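Local structure of lectin (Trichosanthes anguina, 4HR6) at residues T76-L88 with T136-D148. The protein probably binds carbohydrate as a three-chain, nontoxic seed lectin homologous to type II ribosome-inactivating proteins. Sequence-based numbering, arbitrary orientation.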
loop_
_atom_site.group_PDB
_atom_site.type_symbol
_atom_site.label_atom_id
_atom_site.label_comp_id
_atom_site.label_asym_id
_atom_site.label_seq_id
_atom_site.Cartn_x
_atom_site.Cartn_y
_atom_site.Cartn_z
ATOM N N THR B 76 13.635 -26.621 -1.251
ATOM C CA THR B 76 12.636 -26.092 -2.172
ATOM C C THR B 76 12.355 -24.608 -1.892
ATOM O O THR B 76 12.817 -24.070 -0.892
ATOM C CB THR B 76 11.350 -26.945 -2.110
ATOM O OG1 THR B 76 10.532 -26.638 -3.233
ATOM C CG2 THR B 76 10.574 -26.709 -0.826
ATOM N N THR B 77 11.610 -23.947 -2.776
ATOM C CA THR B 77 11.378 -22.513 -2.656
ATOM C C THR B 77 10.012 -22.185 -2.071
ATOM O O THR B 77 9.131 -23.036 -1.967
ATOM C CB THR B 77 11.514 -21.807 -4.012
ATOM O OG1 THR B 77 10.412 -22.172 -4.846
ATOM C CG2 THR B 77 12.847 -22.190 -4.695
ATOM N N ARG B 78 9.847 -20.928 -1.691
ATOM C CA ARG B 78 8.595 -20.439 -1.125
ATOM C C ARG B 78 7.371 -20.690 -2.032
ATOM O O ARG B 78 6.256 -20.871 -1.530
ATOM C CB ARG B 78 8.717 -18.938 -0.837
ATOM C CG ARG B 78 9.594 -18.599 0.358
ATOM C CD ARG B 78 9.976 -17.127 0.386
ATOM N NE ARG B 78 11.009 -16.833 -0.620
ATOM C CZ ARG B 78 11.358 -15.612 -0.994
ATOM N NH1 ARG B 78 10.758 -14.556 -0.464
ATOM N NH2 ARG B 78 12.309 -15.439 -1.904
ATOM N N GLN B 79 7.585 -20.697 -3.346
ATOM C CA GLN B 79 6.516 -20.915 -4.330
ATOM C C GLN B 79 6.083 -22.373 -4.461
ATOM O O GLN B 79 5.296 -22.715 -5.333
ATOM C CB GLN B 79 6.948 -20.381 -5.680
ATOM C CG GLN B 79 7.064 -18.871 -5.655
ATOM C CD GLN B 79 7.736 -18.324 -6.875
ATOM O OE1 GLN B 79 8.897 -17.941 -6.828
ATOM N NE2 GLN B 79 7.006 -18.280 -7.986
ATOM N N THR B 80 6.597 -23.212 -3.570
ATOM C CA THR B 80 6.302 -24.619 -3.511
ATOM C C THR B 80 5.686 -25.002 -2.160
ATOM O O THR B 80 5.174 -26.097 -1.990
ATOM C CB THR B 80 7.627 -25.381 -3.715
ATOM O OG1 THR B 80 7.950 -25.359 -5.112
ATOM C CG2 THR B 80 7.551 -26.808 -3.234
ATOM N N ILE B 81 5.733 -24.111 -1.183
ATOM C CA ILE B 81 5.413 -24.495 0.172
ATOM C C ILE B 81 4.073 -23.933 0.572
ATOM O O ILE B 81 3.863 -22.726 0.514
ATOM C CB ILE B 81 6.492 -23.991 1.143
ATOM C CG1 ILE B 81 7.821 -24.688 0.837
ATOM C CG2 ILE B 81 6.080 -24.244 2.578
ATOM C CD1 ILE B 81 9.025 -23.938 1.347
ATOM N N VAL B 82 3.185 -24.813 1.015
ATOM C CA VAL B 82 1.836 -24.424 1.358
ATOM C C VAL B 82 1.814 -23.687 2.685
ATOM O O VAL B 82 2.535 -24.057 3.613
ATOM C CB VAL B 82 0.850 -25.638 1.408
ATOM C CG1 VAL B 82 0.612 -26.180 0.017
ATOM C CG2 VAL B 82 1.372 -26.766 2.290
ATOM N N LEU B 83 0.985 -22.647 2.746
ATOM C CA LEU B 83 0.710 -21.875 3.947
ATOM C C LEU B 83 -0.748 -22.066 4.330
ATOM O O LEU B 83 -1.595 -22.329 3.470
ATOM C CB LEU B 83 0.950 -20.391 3.694
ATOM C CG LEU B 83 2.337 -20.061 3.146
ATOM C CD1 LEU B 83 2.473 -18.558 3.004
ATOM C CD2 LEU B 83 3.407 -20.646 4.066
ATOM N N GLY B 84 -1.038 -21.900 5.616
ATOM C CA GLY B 84 -2.392 -22.063 6.128
ATOM C C GLY B 84 -2.381 -22.534 7.561
ATOM O O GLY B 84 -1.320 -22.687 8.180
ATOM N N VAL B 85 -3.569 -22.794 8.078
ATOM C CA VAL B 85 -3.753 -23.138 9.472
ATOM C C VAL B 85 -3.011 -24.423 9.835
ATOM O O VAL B 85 -2.298 -24.469 10.836
ATOM C CB VAL B 85 -5.242 -23.299 9.795
ATOM C CG1 VAL B 85 -5.428 -23.717 11.248
ATOM C CG2 VAL B 85 -5.978 -21.994 9.502
ATOM N N ASP B 86 -3.172 -25.460 9.021
ATOM C CA ASP B 86 -2.602 -26.753 9.358
ATOM C C ASP B 86 -1.110 -26.811 9.076
ATOM O O ASP B 86 -0.377 -27.412 9.828
ATOM C CB ASP B 86 -3.349 -27.901 8.647
ATOM C CG ASP B 86 -4.797 -28.026 9.104
ATOM O OD1 ASP B 86 -5.053 -28.121 10.319
ATOM O OD2 ASP B 86 -5.692 -28.027 8.236
ATOM N N PRO B 87 -0.646 -26.193 7.981
ATOM C CA PRO B 87 0.816 -26.100 7.857
ATOM C C PRO B 87 1.487 -25.385 9.035
ATOM O O PRO B 87 2.570 -25.776 9.453
ATOM C CB PRO B 87 0.993 -25.312 6.572
ATOM C CG PRO B 87 -0.225 -25.711 5.751
ATOM C CD PRO B 87 -1.327 -25.749 6.757
ATOM N N LEU B 88 0.845 -24.354 9.568
ATOM C CA LEU B 88 1.381 -23.624 10.716
ATOM C C LEU B 88 1.415 -24.503 11.954
ATOM O O LEU B 88 2.397 -24.515 12.667
ATOM C CB LEU B 88 0.562 -22.367 10.975
ATOM C CG LEU B 88 1.039 -21.452 12.120
ATOM C CD1 LEU B 88 2.506 -21.039 11.987
ATOM C CD2 LEU B 88 0.146 -20.224 12.179
ATOM N N THR B 136 -5.595 -24.411 2.214
ATOM C CA THR B 136 -4.210 -24.094 1.982
ATOM C C THR B 136 -4.000 -23.271 0.678
ATOM O O THR B 136 -4.772 -23.402 -0.286
ATOM C CB THR B 136 -3.477 -25.458 2.012
ATOM O OG1 THR B 136 -2.817 -25.624 3.280
ATOM C CG2 THR B 136 -2.561 -25.663 0.907
ATOM N N PHE B 137 -2.976 -22.415 0.658
ATOM C CA PHE B 137 -2.531 -21.753 -0.583
ATOM C C PHE B 137 -1.014 -21.746 -0.700
ATOM O O PHE B 137 -0.316 -21.883 0.296
ATOM C CB PHE B 137 -3.077 -20.319 -0.675
ATOM C CG PHE B 137 -2.408 -19.333 0.241
ATOM C CD1 PHE B 137 -2.777 -19.236 1.570
ATOM C CD2 PHE B 137 -1.427 -18.477 -0.238
ATOM C CE1 PHE B 137 -2.163 -18.328 2.410
ATOM C CE2 PHE B 137 -0.808 -17.565 0.602
ATOM C CZ PHE B 137 -1.177 -17.489 1.921
ATOM N N ILE B 138 -0.526 -21.590 -1.922
ATOM C CA ILE B 138 0.889 -21.448 -2.207
ATOM C C ILE B 138 1.120 -20.015 -2.693
ATOM O O ILE B 138 0.437 -19.555 -3.596
ATOM C CB ILE B 138 1.354 -22.466 -3.265
ATOM C CG1 ILE B 138 1.142 -23.902 -2.748
ATOM C CG2 ILE B 138 2.825 -22.283 -3.596
ATOM C CD1 ILE B 138 1.193 -24.965 -3.826
ATOM N N PRO B 139 2.071 -19.294 -2.077
ATOM C CA PRO B 139 2.330 -17.928 -2.515
ATOM C C PRO B 139 2.839 -17.865 -3.934
ATOM O O PRO B 139 3.616 -18.717 -4.356
ATOM C CB PRO B 139 3.426 -17.434 -1.567
ATOM C CG PRO B 139 3.971 -18.637 -0.909
ATOM C CD PRO B 139 2.886 -19.673 -0.912
ATOM N N ASP B 140 2.408 -16.852 -4.659
ATOM C CA ASP B 140 2.868 -16.638 -6.017
ATOM C C ASP B 140 3.771 -15.395 -6.009
ATOM O O ASP B 140 4.155 -14.917 -4.952
ATOM C CB ASP B 140 1.650 -16.464 -6.931
ATOM C CG ASP B 140 1.890 -16.984 -8.357
ATOM O OD1 ASP B 140 0.879 -17.257 -9.061
ATOM O OD2 ASP B 140 3.073 -17.112 -8.773
ATOM N N LEU B 141 4.078 -14.865 -7.185
ATOM C CA LEU B 141 4.975 -13.728 -7.317
ATOM C C LEU B 141 4.481 -12.450 -6.655
ATOM O O LEU B 141 5.279 -11.589 -6.276
ATOM C CB LEU B 141 5.254 -13.469 -8.801
ATOM C CG LEU B 141 6.121 -14.546 -9.452
ATOM C CD1 LEU B 141 6.172 -14.375 -10.960
ATOM C CD2 LEU B 141 7.529 -14.489 -8.874
ATOM N N ALA B 142 3.170 -12.311 -6.524
ATOM C CA ALA B 142 2.609 -11.193 -5.799
ATOM C C ALA B 142 3.160 -11.134 -4.370
ATOM O O ALA B 142 3.638 -10.097 -3.938
ATOM C CB ALA B 142 1.089 -11.281 -5.787
ATOM N N ILE B 143 3.085 -12.248 -3.648
ATOM C CA ILE B 143 3.577 -12.312 -2.286
ATOM C C ILE B 143 5.114 -12.256 -2.254
ATOM O O ILE B 143 5.686 -11.454 -1.546
ATOM C CB ILE B 143 3.030 -13.557 -1.562
ATOM C CG1 ILE B 143 1.520 -13.352 -1.319
ATOM C CG2 ILE B 143 3.769 -13.804 -0.255
ATOM C CD1 ILE B 143 0.791 -14.420 -0.537
ATOM N N VAL B 144 5.767 -13.092 -3.047
ATOM C CA VAL B 144 7.219 -13.194 -3.037
ATOM C C VAL B 144 7.914 -11.880 -3.358
ATOM O O VAL B 144 8.921 -11.562 -2.723
ATOM C CB VAL B 144 7.695 -14.319 -3.966
ATOM C CG1 VAL B 144 9.177 -14.205 -4.278
ATOM C CG2 VAL B 144 7.409 -15.665 -3.318
ATOM N N SER B 145 7.391 -11.122 -4.324
ATOM C CA SER B 145 7.994 -9.841 -4.719
ATOM C C SER B 145 7.891 -8.784 -3.607
ATOM O O SER B 145 8.769 -7.940 -3.464
ATOM C CB SER B 145 7.394 -9.317 -6.039
ATOM O OG SER B 145 6.030 -8.969 -5.915
ATOM N N LEU B 146 6.837 -8.848 -2.805
ATOM C CA LEU B 146 6.730 -7.991 -1.639
ATOM C C LEU B 146 7.786 -8.376 -0.598
ATOM O O LEU B 146 8.483 -7.516 -0.074
ATOM C CB LEU B 146 5.346 -8.096 -1.015
ATOM C CG LEU B 146 4.165 -7.566 -1.826
ATOM C CD1 LEU B 146 2.858 -7.914 -1.109
ATOM C CD2 LEU B 146 4.280 -6.070 -2.021
ATOM N N GLU B 147 7.913 -9.671 -0.317
ATOM C CA GLU B 147 8.881 -10.143 0.681
ATOM C C GLU B 147 10.308 -9.735 0.308
ATOM O O GLU B 147 11.042 -9.185 1.127
ATOM C CB GLU B 147 8.795 -11.660 0.838
ATOM C CG GLU B 147 7.504 -12.135 1.507
ATOM C CD GLU B 147 7.353 -13.647 1.496
ATOM O OE1 GLU B 147 8.258 -14.342 1.015
ATOM O OE2 GLU B 147 6.321 -14.158 1.953
ATOM N N ASP B 148 10.673 -9.992 -0.935
ATOM C CA ASP B 148 12.012 -9.726 -1.416
ATOM C C ASP B 148 12.349 -8.227 -1.529
ATOM O O ASP B 148 13.524 -7.863 -1.504
ATOM C CB ASP B 148 12.230 -10.412 -2.766
ATOM C CG ASP B 148 12.294 -11.933 -2.658
ATOM O OD1 ASP B 148 12.427 -12.487 -1.548
ATOM O OD2 ASP B 148 12.213 -12.580 -3.710
HETATM O O HOH W 1 3.592 -20.104 -6.723
#
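R78 reaches helix 141-159 with its guanidinium edge and forms a salt-bridge network with E147 and D148. NH1 and NH2 both converge on D148 OD1, at 2.9 and 3.0 Å; NH2 uses the syn lone pair of OD1, whereas NH1 comes from above the carboxylate plane. E147 OE1 accepts from NH1 at 2.9 Å through its anti lone pair, guanidinium and carboxylate nearly coplanar (18°). A bend at chi3 (-75°) turns the arginine head onto these acids, while V144 CG1 lies over one guanidinium face. E71 makes a further salt bridge to R78 NE and probably helps fix the head's rotation; Q112 hydrogen-bonds E147 OE2, positioning that carboxylate.

L83 and F137 form a single antiparallel hydrogen-bonded bridge: L83 N to F137 O is 2.9 Å and nearly straight (178°), and F137 N returns to L83 O at 3.1 Å. Their side chains also meet, L83 CB over the F137 ring face in a CH-pi contact; alongside, V82 CG1 meets I138 CG1 at 3.6 Å.

This is structural packing within the ribosome-inactivating-protein domain, tying the connection between helices 67-74 and 85-96 to the lead-in and first turns of helix 141-159, with helix 103-119 packing on R78 and I81.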